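Long-range contacts in GGDEF and EAL domain-containing protein (Vibrio cholerae O1 str. 2010EL-1786, PDB 6PWK), which probably acts as a cyclic di-GMP receptor whose GGDEF and EAL domains help control large adhesins and so biofilm formation: residues G45-L50 with G98-N103; G138-K143 with D156-K161; L152-N157 with G171-D176. All blocks are in the same frame, centred on the assembly; numbering follows the deposited sequence.

Contact 1 of 3, residues G45-L50 with G98-N103; sequences GGVAIL and GIIMPN
Ala48 and Met101 meet on one face of the antiparallel pair formed by strands 45-50 and 98-102, with Met101 CE 3.7 Å from Ala48 CB. Met101 CG lies anti to the carbonyl carbon (chi1 -64°), and the chain then bends at chi2 and chi3, which brings the thioether methyl against Gly46 O as well as Ala48 CB. Ile99 joins them on this face, its CB 4.2 Å from Ala48 CB. On the other face Val47 and Ile100 cross obliquely: Val47 CG2 touches Ile100 CG1 at 4.1 Å and also borders the carbonyl oxygen of Ile99. Between the two apolar layers, two hydrogen-bonded pairs, Gly46 with Met101 and Ala48 with Ile99, fix the register through four backbone N-to-O bonds of 2.8 to 2.9 Å. Ile49, farther along the strand, touches bound cyclic di-GMP. In the GGDEF-domain sheet, strand 45-51 lies between strands 96-102 and 136-142. Helix 28-41 covers Val47 and Ile100 through Tyr31, with Leu35 also on Ile100; helix 106-118 covers Ile99 and Met101 through Ile116, Leu109 and Val112.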
loop_
_atom_site.group_PDB
_atom_site.type_symbol
_atom_site.label_atom_id
_atom_site.label_comp_id
_atom_site.label_asym_id
_atom_site.label_seq_id
_atom_site.Cartn_x
_atom_site.Cartn_y
_atom_site.Cartn_z
ATOM N N GLY A 45 37.807 4.822 3.331
ATOM C CA GLY A 45 37.120 4.866 2.065
ATOM C C GLY A 45 35.761 5.506 2.223
ATOM O O GLY A 45 35.502 6.220 3.191
ATOM N N GLY A 46 34.882 5.238 1.254
ATOM C CA GLY A 46 33.560 5.818 1.247
ATOM C C GLY A 46 32.493 4.784 0.940
ATOM O O GLY A 46 32.780 3.643 0.567
ATOM N N VAL A 47 31.245 5.216 1.102
ATOM C CA VAL A 47 30.083 4.361 0.912
ATOM C C VAL A 47 28.983 5.208 0.282
ATOM O O VAL A 47 28.878 6.412 0.537
ATOM C CB VAL A 47 29.640 3.721 2.253
ATOM C CG1 VAL A 47 28.659 4.610 3.009
ATOM C CG2 VAL A 47 29.077 2.340 2.032
ATOM N N ALA A 48 28.181 4.582 -0.577
ATOM C CA ALA A 48 27.201 5.312 -1.369
ATOM C C ALA A 48 25.938 4.484 -1.541
ATOM O O ALA A 48 25.972 3.252 -1.493
ATOM C CB ALA A 48 27.760 5.696 -2.745
ATOM N N ILE A 49 24.820 5.180 -1.747
ATOM C CA ILE A 49 23.529 4.551 -1.992
ATOM C C ILE A 49 22.855 5.271 -3.155
ATOM O O ILE A 49 22.855 6.506 -3.215
ATOM C CB ILE A 49 22.628 4.563 -0.739
ATOM C CG1 ILE A 49 21.327 3.803 -1.003
ATOM C CG2 ILE A 49 22.337 5.988 -0.277
ATOM C CD1 ILE A 49 20.433 3.693 0.210
ATOM N N LEU A 50 22.303 4.497 -4.084
ATOM C CA LEU A 50 21.621 5.025 -5.257
ATOM C C LEU A 50 20.203 4.480 -5.275
ATOM O O LEU A 50 20.007 3.261 -5.264
ATOM C CB LEU A 50 22.359 4.635 -6.541
ATOM C CG LEU A 50 21.632 4.945 -7.850
ATOM C CD1 LEU A 50 21.577 6.443 -8.086
ATOM C CD2 LEU A 50 22.289 4.232 -9.024
ATOM N N GLY A 98 23.414 -0.341 -2.948
ATOM C CA GLY A 98 24.510 0.018 -2.061
ATOM C C GLY A 98 25.854 -0.157 -2.745
ATOM O O GLY A 98 26.039 -1.064 -3.558
ATOM N N ILE A 99 26.795 0.722 -2.407
ATOM C CA ILE A 99 28.117 0.739 -3.022
ATOM C C ILE A 99 29.161 0.997 -1.946
ATOM O O ILE A 99 29.006 1.917 -1.135
ATOM C CB ILE A 99 28.209 1.806 -4.135
ATOM C CG1 ILE A 99 27.244 1.469 -5.273
ATOM C CG2 ILE A 99 29.626 1.910 -4.657
ATOM C CD1 ILE A 99 26.945 2.630 -6.182
ATOM N N ILE A 100 30.216 0.184 -1.931
ATOM C CA ILE A 100 31.338 0.339 -1.013
ATOM C C ILE A 100 32.583 0.630 -1.836
ATOM O O ILE A 100 32.888 -0.099 -2.787
ATOM C CB ILE A 100 31.542 -0.914 -0.143
ATOM C CG1 ILE A 100 30.227 -1.335 0.511
ATOM C CG2 ILE A 100 32.598 -0.654 0.917
ATOM C CD1 ILE A 100 30.322 -2.631 1.286
ATOM N N MET A 101 33.300 1.692 -1.470
ATOM C CA MET A 101 34.493 2.136 -2.190
ATOM C C MET A 101 35.643 2.290 -1.203
ATOM O O MET A 101 35.848 3.371 -0.633
ATOM C CB MET A 101 34.228 3.444 -2.931
ATOM C CG MET A 101 33.174 3.333 -4.019
ATOM S SD MET A 101 32.242 4.859 -4.226
ATOM C CE MET A 101 31.411 4.954 -2.642
ATOM N N PRO A 102 36.412 1.231 -0.973
ATOM C CA PRO A 102 37.519 1.311 -0.017
ATOM C C PRO A 102 38.727 2.024 -0.608
ATOM O O PRO A 102 38.935 2.066 -1.823
ATOM C CB PRO A 102 37.849 -0.159 0.278
ATOM C CG PRO A 102 36.690 -0.948 -0.279
ATOM C CD PRO A 102 36.183 -0.146 -1.429
ATOM N N ASN A 103 39.532 2.585 0.298
ATOM C CA ASN A 103 40.786 3.258 -0.049
ATOM C C ASN A 103 40.549 4.433 -0.995
ATOM O O ASN A 103 41.296 4.644 -1.952
ATOM C CB ASN A 103 41.793 2.272 -0.646
ATOM C CG ASN A 103 41.871 0.975 0.134
ATOM O OD1 ASN A 103 41.765 -0.111 -0.434
ATOM N ND2 ASN A 103 42.047 1.084 1.445
#

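Contact 2 of 3, residues G138-K143 with D156-K161; sequences GVVSNK and DNALAK. With C2E (9,9'-[(2R,3R,3aS,5S,7aR,9R,10R,10aS,12S,14aR)-3,5,10,12-tetrahydroxy-5,12-dioxidooctahydro-2H,7H-difuro[3,2-d:3',2'-j][1,3,7,9,2,8]tetraoxadiphosphacyclododecine-2,9-diyl]bis(2-amino-1,9-dihydro-6H-purin-6-one)), chain D.
Gly138 lies directly against the helix backbone, its CA 4.1 Å from Ala158 C. With no beta carbon on the strand at this point, the axes of strand 138-142 and helix 156-161 come within 6.6 Å of each other. Ala158 points its methyl at the strand, where CB packs 4.0 Å from Val139 O and 4.2 Å from Val140 CG1. Leu159 comes alongside the same glycine: its CG is anti to the backbone N (chi1 -174°), and the CD1 branch lies 3.9 Å from Gly138 N, while CD2 borders the guanine amino group of cyclic di-GMP. Asp156 points away from the strand and grips the ligand with both carboxylate oxygens. Guanine N21 donates to Asp156 OD1 at 2.9 Å, and the ribose hydroxyl O2A donates to Asp156 OD2 at 2.8 Å, so one carboxylate holds both the base and the sugar of the same nucleotide. Lys184, whose backbone N also bonds the ligand, forms a salt bridge to OD2 that probably helps to hold the carboxylate and offset its charge. Strand and helix form the first half of a beta-alpha-beta unit: Gly138 and Val140 bond on to strand 45-51, Val139 bonds to strand 171-174, and helix 232-241 touches Asp156 and Ala160 through Phe237.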
loop_
_atom_site.group_PDB
_atom_site.type_symbol
_atom_site.label_atom_id
_atom_site.label_comp_id
_atom_site.label_asym_id
_atom_site.label_seq_id
_atom_site.Cartn_x
_atom_site.Cartn_y
_atom_site.Cartn_z
ATOM N N GLY A 138 23.168 9.304 -2.656
ATOM C CA GLY A 138 23.771 9.750 -1.414
ATOM C C GLY A 138 25.109 9.057 -1.216
ATOM O O GLY A 138 25.217 7.840 -1.381
ATOM N N VAL A 139 26.124 9.848 -0.881
ATOM C CA VAL A 139 27.477 9.345 -0.678
ATOM C C VAL A 139 27.995 9.871 0.654
ATOM O O VAL A 139 27.755 11.031 1.011
ATOM C CB VAL A 139 28.419 9.743 -1.838
ATOM C CG1 VAL A 139 27.880 9.236 -3.166
ATOM C CG2 VAL A 139 28.602 11.244 -1.901
ATOM N N VAL A 140 28.674 9.008 1.408
ATOM C CA VAL A 140 29.333 9.410 2.646
ATOM C C VAL A 140 30.759 8.879 2.636
ATOM O O VAL A 140 31.026 7.788 2.120
ATOM C CB VAL A 140 28.572 8.941 3.913
ATOM C CG1 VAL A 140 27.136 8.563 3.591
ATOM C CG2 VAL A 140 29.301 7.808 4.631
ATOM N N SER A 141 31.677 9.674 3.177
ATOM C CA SER A 141 33.069 9.286 3.337
ATOM C C SER A 141 33.331 8.984 4.806
ATOM O O SER A 141 33.016 9.803 5.676
ATOM C CB SER A 141 34.011 10.386 2.851
ATOM O OG SER A 141 33.976 11.504 3.720
ATOM N N ASN A 142 33.901 7.814 5.075
ATOM C CA ASN A 142 34.189 7.395 6.442
ATOM C C ASN A 142 35.535 7.976 6.848
ATOM O O ASN A 142 36.588 7.480 6.443
ATOM C CB ASN A 142 34.180 5.873 6.556
ATOM C CG ASN A 142 33.954 5.399 7.978
ATOM O OD1 ASN A 142 33.290 6.067 8.768
ATOM N ND2 ASN A 142 34.507 4.237 8.310
ATOM N N LYS A 143 35.501 9.042 7.646
ATOM C CA LYS A 143 36.705 9.680 8.166
ATOM C C LYS A 143 36.834 9.527 9.676
ATOM O O LYS A 143 37.719 10.141 10.281
ATOM C CB LYS A 143 36.733 11.159 7.771
ATOM C CG LYS A 143 36.636 11.402 6.267
ATOM C CD LYS A 143 37.198 12.764 5.887
ATOM C CE LYS A 143 36.983 13.076 4.412
ATOM N NZ LYS A 143 35.630 13.638 4.145
ATOM N N ASP A 156 21.430 7.147 4.823
ATOM C CA ASP A 156 20.022 7.491 4.652
ATOM C C ASP A 156 19.809 8.999 4.715
ATOM O O ASP A 156 19.014 9.553 3.946
ATOM C CB ASP A 156 19.184 6.782 5.717
ATOM C CG ASP A 156 17.721 6.673 5.335
ATOM O OD1 ASP A 156 17.396 6.874 4.147
ATOM O OD2 ASP A 156 16.895 6.385 6.227
ATOM N N ASN A 157 20.505 9.681 5.629
ATOM C CA ASN A 157 20.372 11.131 5.728
ATOM C C ASN A 157 21.002 11.837 4.534
ATOM O O ASN A 157 20.502 12.881 4.098
ATOM C CB ASN A 157 20.995 11.630 7.032
ATOM C CG ASN A 157 20.169 11.267 8.250
ATOM O OD1 ASN A 157 19.359 12.064 8.724
ATOM N ND2 ASN A 157 20.367 10.058 8.762
ATOM N N ALA A 158 22.094 11.291 3.994
ATOM C CA ALA A 158 22.679 11.867 2.788
ATOM C C ALA A 158 21.749 11.696 1.595
ATOM O O ALA A 158 21.648 12.590 0.746
ATOM C CB ALA A 158 24.041 11.232 2.506
ATOM N N LEU A 159 21.061 10.556 1.516
ATOM C CA LEU A 159 20.096 10.352 0.441
ATOM C C LEU A 159 18.940 11.337 0.551
ATOM O O LEU A 159 18.448 11.845 -0.463
ATOM C CB LEU A 159 19.586 8.910 0.467
ATOM C CG LEU A 159 18.663 8.487 -0.675
ATOM C CD1 LEU A 159 19.348 8.706 -2.013
ATOM C CD2 LEU A 159 18.251 7.032 -0.514
ATOM N N ALA A 160 18.494 11.621 1.777
ATOM C CA ALA A 160 17.452 12.624 1.969
ATOM C C ALA A 160 17.948 14.008 1.570
ATOM O O ALA A 160 17.179 14.827 1.052
ATOM C CB ALA A 160 16.982 12.619 3.423
ATOM N N LYS A 161 19.231 14.287 1.808
ATOM C CA LYS A 161 19.813 15.554 1.381
ATOM C C LYS A 161 19.776 15.691 -0.136
ATOM O O LYS A 161 19.487 16.771 -0.665
ATOM C CB LYS A 161 21.245 15.663 1.903
ATOM C CG LYS A 161 21.941 16.981 1.617
ATOM C CD LYS A 161 23.363 16.959 2.160
ATOM C CE LYS A 161 24.038 18.314 2.030
ATOM N NZ LYS A 161 25.416 18.294 2.595
HETATM P P1 C2E D . 15.593 2.884 11.024
HETATM O O2P C2E D . 14.524 2.674 9.981
HETATM O O1P C2E D . 14.891 3.634 12.115
HETATM O "O5'" C2E D . 16.064 1.519 11.785
HETATM C "C5'" C2E D . 16.619 1.601 13.059
HETATM C "C4'" C2E D . 16.926 0.121 13.381
HETATM O "O4'" C2E D . 15.812 -0.557 13.361
HETATM C "C3'" C2E D . 17.643 -0.430 12.132
HETATM O "O3'" C2E D . 18.979 -0.262 12.193
HETATM C "C2'" C2E D . 17.263 -1.924 12.107
HETATM O "O2'" C2E D . 18.327 -2.740 12.760
HETATM C "C1'" C2E D . 16.201 -2.040 12.861
HETATM N N9 C2E D . 15.110 -2.709 12.197
HETATM C C8 C2E D . 14.761 -1.625 11.459
HETATM N N7 C2E D . 13.707 -2.007 10.697
HETATM C C5 C2E D . 13.412 -3.283 10.964
HETATM C C6 C2E D . 12.347 -4.280 10.445
HETATM O O6 C2E D . 11.550 -3.971 9.624
HETATM N N1 C2E D . 12.287 -5.628 10.948
HETATM C C2 C2E D . 13.231 -6.069 11.950
HETATM N N2 C2E D . 13.266 -7.408 12.530
HETATM N N3 C2E D . 14.221 -5.112 12.420
HETATM C C4 C2E D . 14.288 -3.711 11.905
HETATM P P11 C2E D . 19.719 -0.580 10.734
HETATM O O21 C2E D . 19.288 -1.796 9.944
HETATM O O11 C2E D . 21.158 -0.864 11.064
HETATM O O5A C2E D . 19.738 0.887 9.964
HETATM C C5A C2E D . 19.615 2.020 10.781
HETATM C C4A C2E D . 19.297 3.176 9.922
HETATM O O4A C2E D . 19.949 3.106 8.787
HETATM C C3A C2E D . 17.661 3.120 9.544
HETATM O O3A C2E D . 16.843 3.864 10.559
HETATM C C2A C2E D . 17.551 3.669 8.462
HETATM O O2A C2E D . 17.395 5.151 8.682
HETATM C C1A C2E D . 18.934 3.325 7.686
HETATM N N91 C2E D . 18.821 2.264 6.914
HETATM C C81 C2E D . 19.032 0.971 7.214
HETATM N N71 C2E D . 18.805 0.273 6.088
HETATM C C51 C2E D . 18.466 1.128 5.125
HETATM C C61 C2E D . 18.100 0.927 3.658
HETATM O O61 C2E D . 18.096 -0.170 3.228
HETATM N N11 C2E D . 17.765 2.028 2.804
HETATM C C21 C2E D . 17.772 3.365 3.336
HETATM N N21 C2E D . 17.432 4.498 2.485
HETATM N N31 C2E D . 18.126 3.547 4.747
HETATM C C41 C2E D . 18.474 2.387 5.631
#

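Contact 3 of 3, residues L152-N157 with G171-D176; sequences LSLLDN and GFISSD. With C2E (9,9'-[(2R,3R,3aS,5S,7aR,9R,10R,10aS,12S,14aR)-3,5,10,12-tetrahydroxy-5,12-dioxidooctahydro-2H,7H-difuro[3,2-d:3',2'-j][1,3,7,9,2,8]tetraoxadiphosphacyclododecine-2,9-diyl]bis(2-amino-1,9-dihydro-6H-purin-6-one)), chain D.
Asn157 meets Ile173 with its backbone and beta carbon, the CD1 methyl of Ile173 lying 3.9 Å from Asn157 C, while the flat carboxamide of Asn157 leads away from the strand. ND2 bonds to Ser153 O at 2.6 Å, with that oxygen close to the amide plane; the donor stands above the carbonyl plane, and Ser153 O also takes the helical bond from Asn157 N. Leu182 O is a further acceptor for ND2, and Trp187 NE1 bonds to OD1, so both ends of the amide are held; Phe237 and Ile181 pack against the side chain. The second flat group, the carboxylate of Asp176, accepts a hydrogen bond from Ser174 OG (2.6 Å to OD1), which comes from above its plane. Leu154 and Ile173 form the apolar centre: Leu154 CG is anti to the carbonyl carbon (chi1 -78°), and CD2 lies 3.8 Å from Ile173 CG2. The other branch, Leu154 CD1, packs 4.1 Å from Ser175 CA, while Ser175 OG turns to the backbone N of Lys143. On the ligand side, Leu152 CD1 lies 3.7 Å from phosphate oxygen O11 of cyclic di-GMP, and Ser153 OG, bonded to Thr149 O, borders the ribose. No hydrogen bond joins residues 152-157 to 171-176, though Lys161, farther along the helix, bonds Phe172 O; the polar groups bond within their own segments or to neighbouring loops and helices, consistent with a helix laying its apolar side on the sheet.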
loop_
_atom_site.group_PDB
_atom_site.type_symbol
_atom_site.label_atom_id
_atom_site.label_comp_id
_atom_site.label_asym_id
_atom_site.label_seq_id
_atom_site.Cartn_x
_atom_site.Cartn_y
_atom_site.Cartn_z
ATOM N N LEU A 152 24.849 3.343 7.879
ATOM C CA LEU A 152 23.554 3.232 7.216
ATOM C C LEU A 152 22.679 4.442 7.514
ATOM O O LEU A 152 21.945 4.913 6.639
ATOM C CB LEU A 152 22.852 1.939 7.636
ATOM C CG LEU A 152 23.522 0.631 7.208
ATOM C CD1 LEU A 152 22.749 -0.572 7.735
ATOM C CD2 LEU A 152 23.659 0.562 5.696
ATOM N N SER A 153 22.745 4.959 8.742
ATOM C CA SER A 153 22.014 6.181 9.069
ATOM C C SER A 153 22.572 7.377 8.309
ATOM O O SER A 153 21.810 8.189 7.771
ATOM C CB SER A 153 22.062 6.430 10.576
ATOM O OG SER A 153 21.346 5.432 11.281
ATOM N N LEU A 154 23.901 7.505 8.259
ATOM C CA LEU A 154 24.516 8.559 7.460
ATOM C C LEU A 154 24.145 8.418 5.991
ATOM O O LEU A 154 23.886 9.415 5.308
ATOM C CB LEU A 154 26.034 8.523 7.630
ATOM C CG LEU A 154 26.617 9.114 8.912
ATOM C CD1 LEU A 154 27.955 8.473 9.226
ATOM C CD2 LEU A 154 26.768 10.616 8.765
ATOM N N LEU A 155 24.124 7.182 5.489
ATOM C CA LEU A 155 23.752 6.940 4.101
ATOM C C LEU A 155 22.311 7.357 3.841
ATOM O O LEU A 155 21.989 7.881 2.768
ATOM C CB LEU A 155 23.963 5.461 3.775
ATOM C CG LEU A 155 24.470 5.016 2.403
ATOM C CD1 LEU A 155 25.468 5.999 1.831
ATOM C CD2 LEU A 155 25.100 3.637 2.517
ATOM N N ASP A 156 21.430 7.147 4.823
ATOM C CA ASP A 156 20.022 7.491 4.652
ATOM C C ASP A 156 19.809 8.999 4.715
ATOM O O ASP A 156 19.014 9.553 3.946
ATOM C CB ASP A 156 19.184 6.782 5.717
ATOM C CG ASP A 156 17.721 6.673 5.335
ATOM O OD1 ASP A 156 17.396 6.874 4.147
ATOM O OD2 ASP A 156 16.895 6.385 6.227
ATOM N N ASN A 157 20.505 9.681 5.629
ATOM C CA ASN A 157 20.372 11.131 5.728
ATOM C C ASN A 157 21.002 11.837 4.534
ATOM O O ASN A 157 20.502 12.881 4.098
ATOM C CB ASN A 157 20.995 11.630 7.032
ATOM C CG ASN A 157 20.169 11.267 8.250
ATOM O OD1 ASN A 157 19.359 12.064 8.724
ATOM N ND2 ASN A 157 20.367 10.058 8.762
ATOM N N GLY A 171 24.062 13.918 -2.701
ATOM C CA GLY A 171 24.157 14.396 -1.337
ATOM C C GLY A 171 25.379 13.817 -0.650
ATOM O O GLY A 171 25.529 12.598 -0.553
ATOM N N PHE A 172 26.251 14.703 -0.178
ATOM C CA PHE A 172 27.515 14.323 0.444
ATOM C C PHE A 172 27.492 14.688 1.921
ATOM O O PHE A 172 27.243 15.844 2.275
ATOM C CB PHE A 172 28.694 15.008 -0.251
ATOM C CG PHE A 172 30.045 14.494 0.182
ATOM C CD1 PHE A 172 30.631 14.932 1.362
ATOM C CD2 PHE A 172 30.737 13.585 -0.601
ATOM C CE1 PHE A 172 31.869 14.460 1.754
ATOM C CE2 PHE A 172 31.975 13.112 -0.214
ATOM C CZ PHE A 172 32.542 13.550 0.965
ATOM N N ILE A 173 27.756 13.700 2.774
ATOM C CA ILE A 173 27.951 13.905 4.204
ATOM C C ILE A 173 29.207 13.151 4.612
ATOM O O ILE A 173 29.370 11.980 4.259
ATOM C CB ILE A 173 26.745 13.418 5.031
ATOM C CG1 ILE A 173 25.466 14.147 4.616
ATOM C CG2 ILE A 173 26.999 13.614 6.517
ATOM C CD1 ILE A 173 24.255 13.762 5.444
ATOM N N SER A 174 30.094 13.812 5.346
ATOM C CA SER A 174 31.283 13.149 5.859
ATOM C C SER A 174 30.994 12.579 7.241
ATOM O O SER A 174 30.235 13.159 8.021
ATOM C CB SER A 174 32.463 14.119 5.920
ATOM O OG SER A 174 33.618 13.478 6.430
ATOM N N SER A 175 31.603 11.427 7.539
ATOM C CA SER A 175 31.314 10.738 8.795
ATOM C C SER A 175 31.721 11.556 10.013
ATOM O O SER A 175 31.243 11.282 11.120
ATOM C CB SER A 175 32.017 9.380 8.832
ATOM O OG SER A 175 33.313 9.495 9.394
ATOM N N ASP A 176 32.586 12.551 9.839
ATOM C CA ASP A 176 33.034 13.402 10.931
ATOM C C ASP A 176 32.150 14.628 11.126
ATOM O O ASP A 176 32.496 15.504 11.925
ATOM C CB ASP A 176 34.486 13.837 10.696
ATOM C CG ASP A 176 34.701 14.461 9.323
ATOM O OD1 ASP A 176 33.707 14.859 8.681
ATOM O OD2 ASP A 176 35.867 14.548 8.881
HETATM P P1 C2E D . 15.593 2.884 11.024
HETATM O O2P C2E D . 14.524 2.674 9.981
HETATM O O1P C2E D . 14.891 3.634 12.115
HETATM O "O5'" C2E D . 16.064 1.519 11.785
HETATM C "C5'" C2E D . 16.619 1.601 13.059
HETATM C "C4'" C2E D . 16.926 0.121 13.381
HETATM O "O4'" C2E D . 15.812 -0.557 13.361
HETATM C "C3'" C2E D . 17.643 -0.430 12.132
HETATM O "O3'" C2E D . 18.979 -0.262 12.193
HETATM C "C2'" C2E D . 17.263 -1.924 12.107
HETATM O "O2'" C2E D . 18.327 -2.740 12.760
HETATM C "C1'" C2E D . 16.201 -2.040 12.861
HETATM N N9 C2E D . 15.110 -2.709 12.197
HETATM C C8 C2E D . 14.761 -1.625 11.459
HETATM N N7 C2E D . 13.707 -2.007 10.697
HETATM C C5 C2E D . 13.412 -3.283 10.964
HETATM C C6 C2E D . 12.347 -4.280 10.445
HETATM O O6 C2E D . 11.550 -3.971 9.624
HETATM N N1 C2E D . 12.287 -5.628 10.948
HETATM C C2 C2E D . 13.231 -6.069 11.950
HETATM N N2 C2E D . 13.266 -7.408 12.530
HETATM N N3 C2E D . 14.221 -5.112 12.420
HETATM C C4 C2E D . 14.288 -3.711 11.905
HETATM P P11 C2E D . 19.719 -0.580 10.734
HETATM O O21 C2E D . 19.288 -1.796 9.944
HETATM O O11 C2E D . 21.158 -0.864 11.064
HETATM O O5A C2E D . 19.738 0.887 9.964
HETATM C C5A C2E D . 19.615 2.020 10.781
HETATM C C4A C2E D . 19.297 3.176 9.922
HETATM O O4A C2E D . 19.949 3.106 8.787
HETATM C C3A C2E D . 17.661 3.120 9.544
HETATM O O3A C2E D . 16.843 3.864 10.559
HETATM C C2A C2E D . 17.551 3.669 8.462
HETATM O O2A C2E D . 17.395 5.151 8.682
HETATM C C1A C2E D . 18.934 3.325 7.686
HETATM N N91 C2E D . 18.821 2.264 6.914
HETATM C C81 C2E D . 19.032 0.971 7.214
HETATM N N71 C2E D . 18.805 0.273 6.088
HETATM C C51 C2E D . 18.466 1.128 5.125
HETATM C C61 C2E D . 18.100 0.927 3.658
HETATM O O61 C2E D . 18.096 -0.170 3.228
HETATM N N11 C2E D . 17.765 2.028 2.804
HETATM C C21 C2E D . 17.772 3.365 3.336
HETATM N N21 C2E D . 17.432 4.498 2.485
HETATM N N31 C2E D . 18.126 3.547 4.747
HETATM C C41 C2E D . 18.474 2.387 5.631
#

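In the fold
From the N terminus, contact 1 closes first, bringing strand 96-102 back beside strand 45-51 after a loop that is largely helical. Contacts 2 and 3 follow contact 1 and cross, since contact 3 opens on helix 148-164 where contact 2 closes, sharing Asp156 and Asn157: 138-143 with 156-161 closes the first half of the beta-alpha-beta unit, and 152-157 with 171-176 the second, setting strand 171-174 parallel to strand 136-142 at the sheet border. Ile49 N and Val47 O pair with Gly138 O and Val140 N, and Leu155 packs on Ile49. Contact 1 builds the middle of the sheet, while contacts 2 and 3 lay on it the helix that meets cyclic di-GMP.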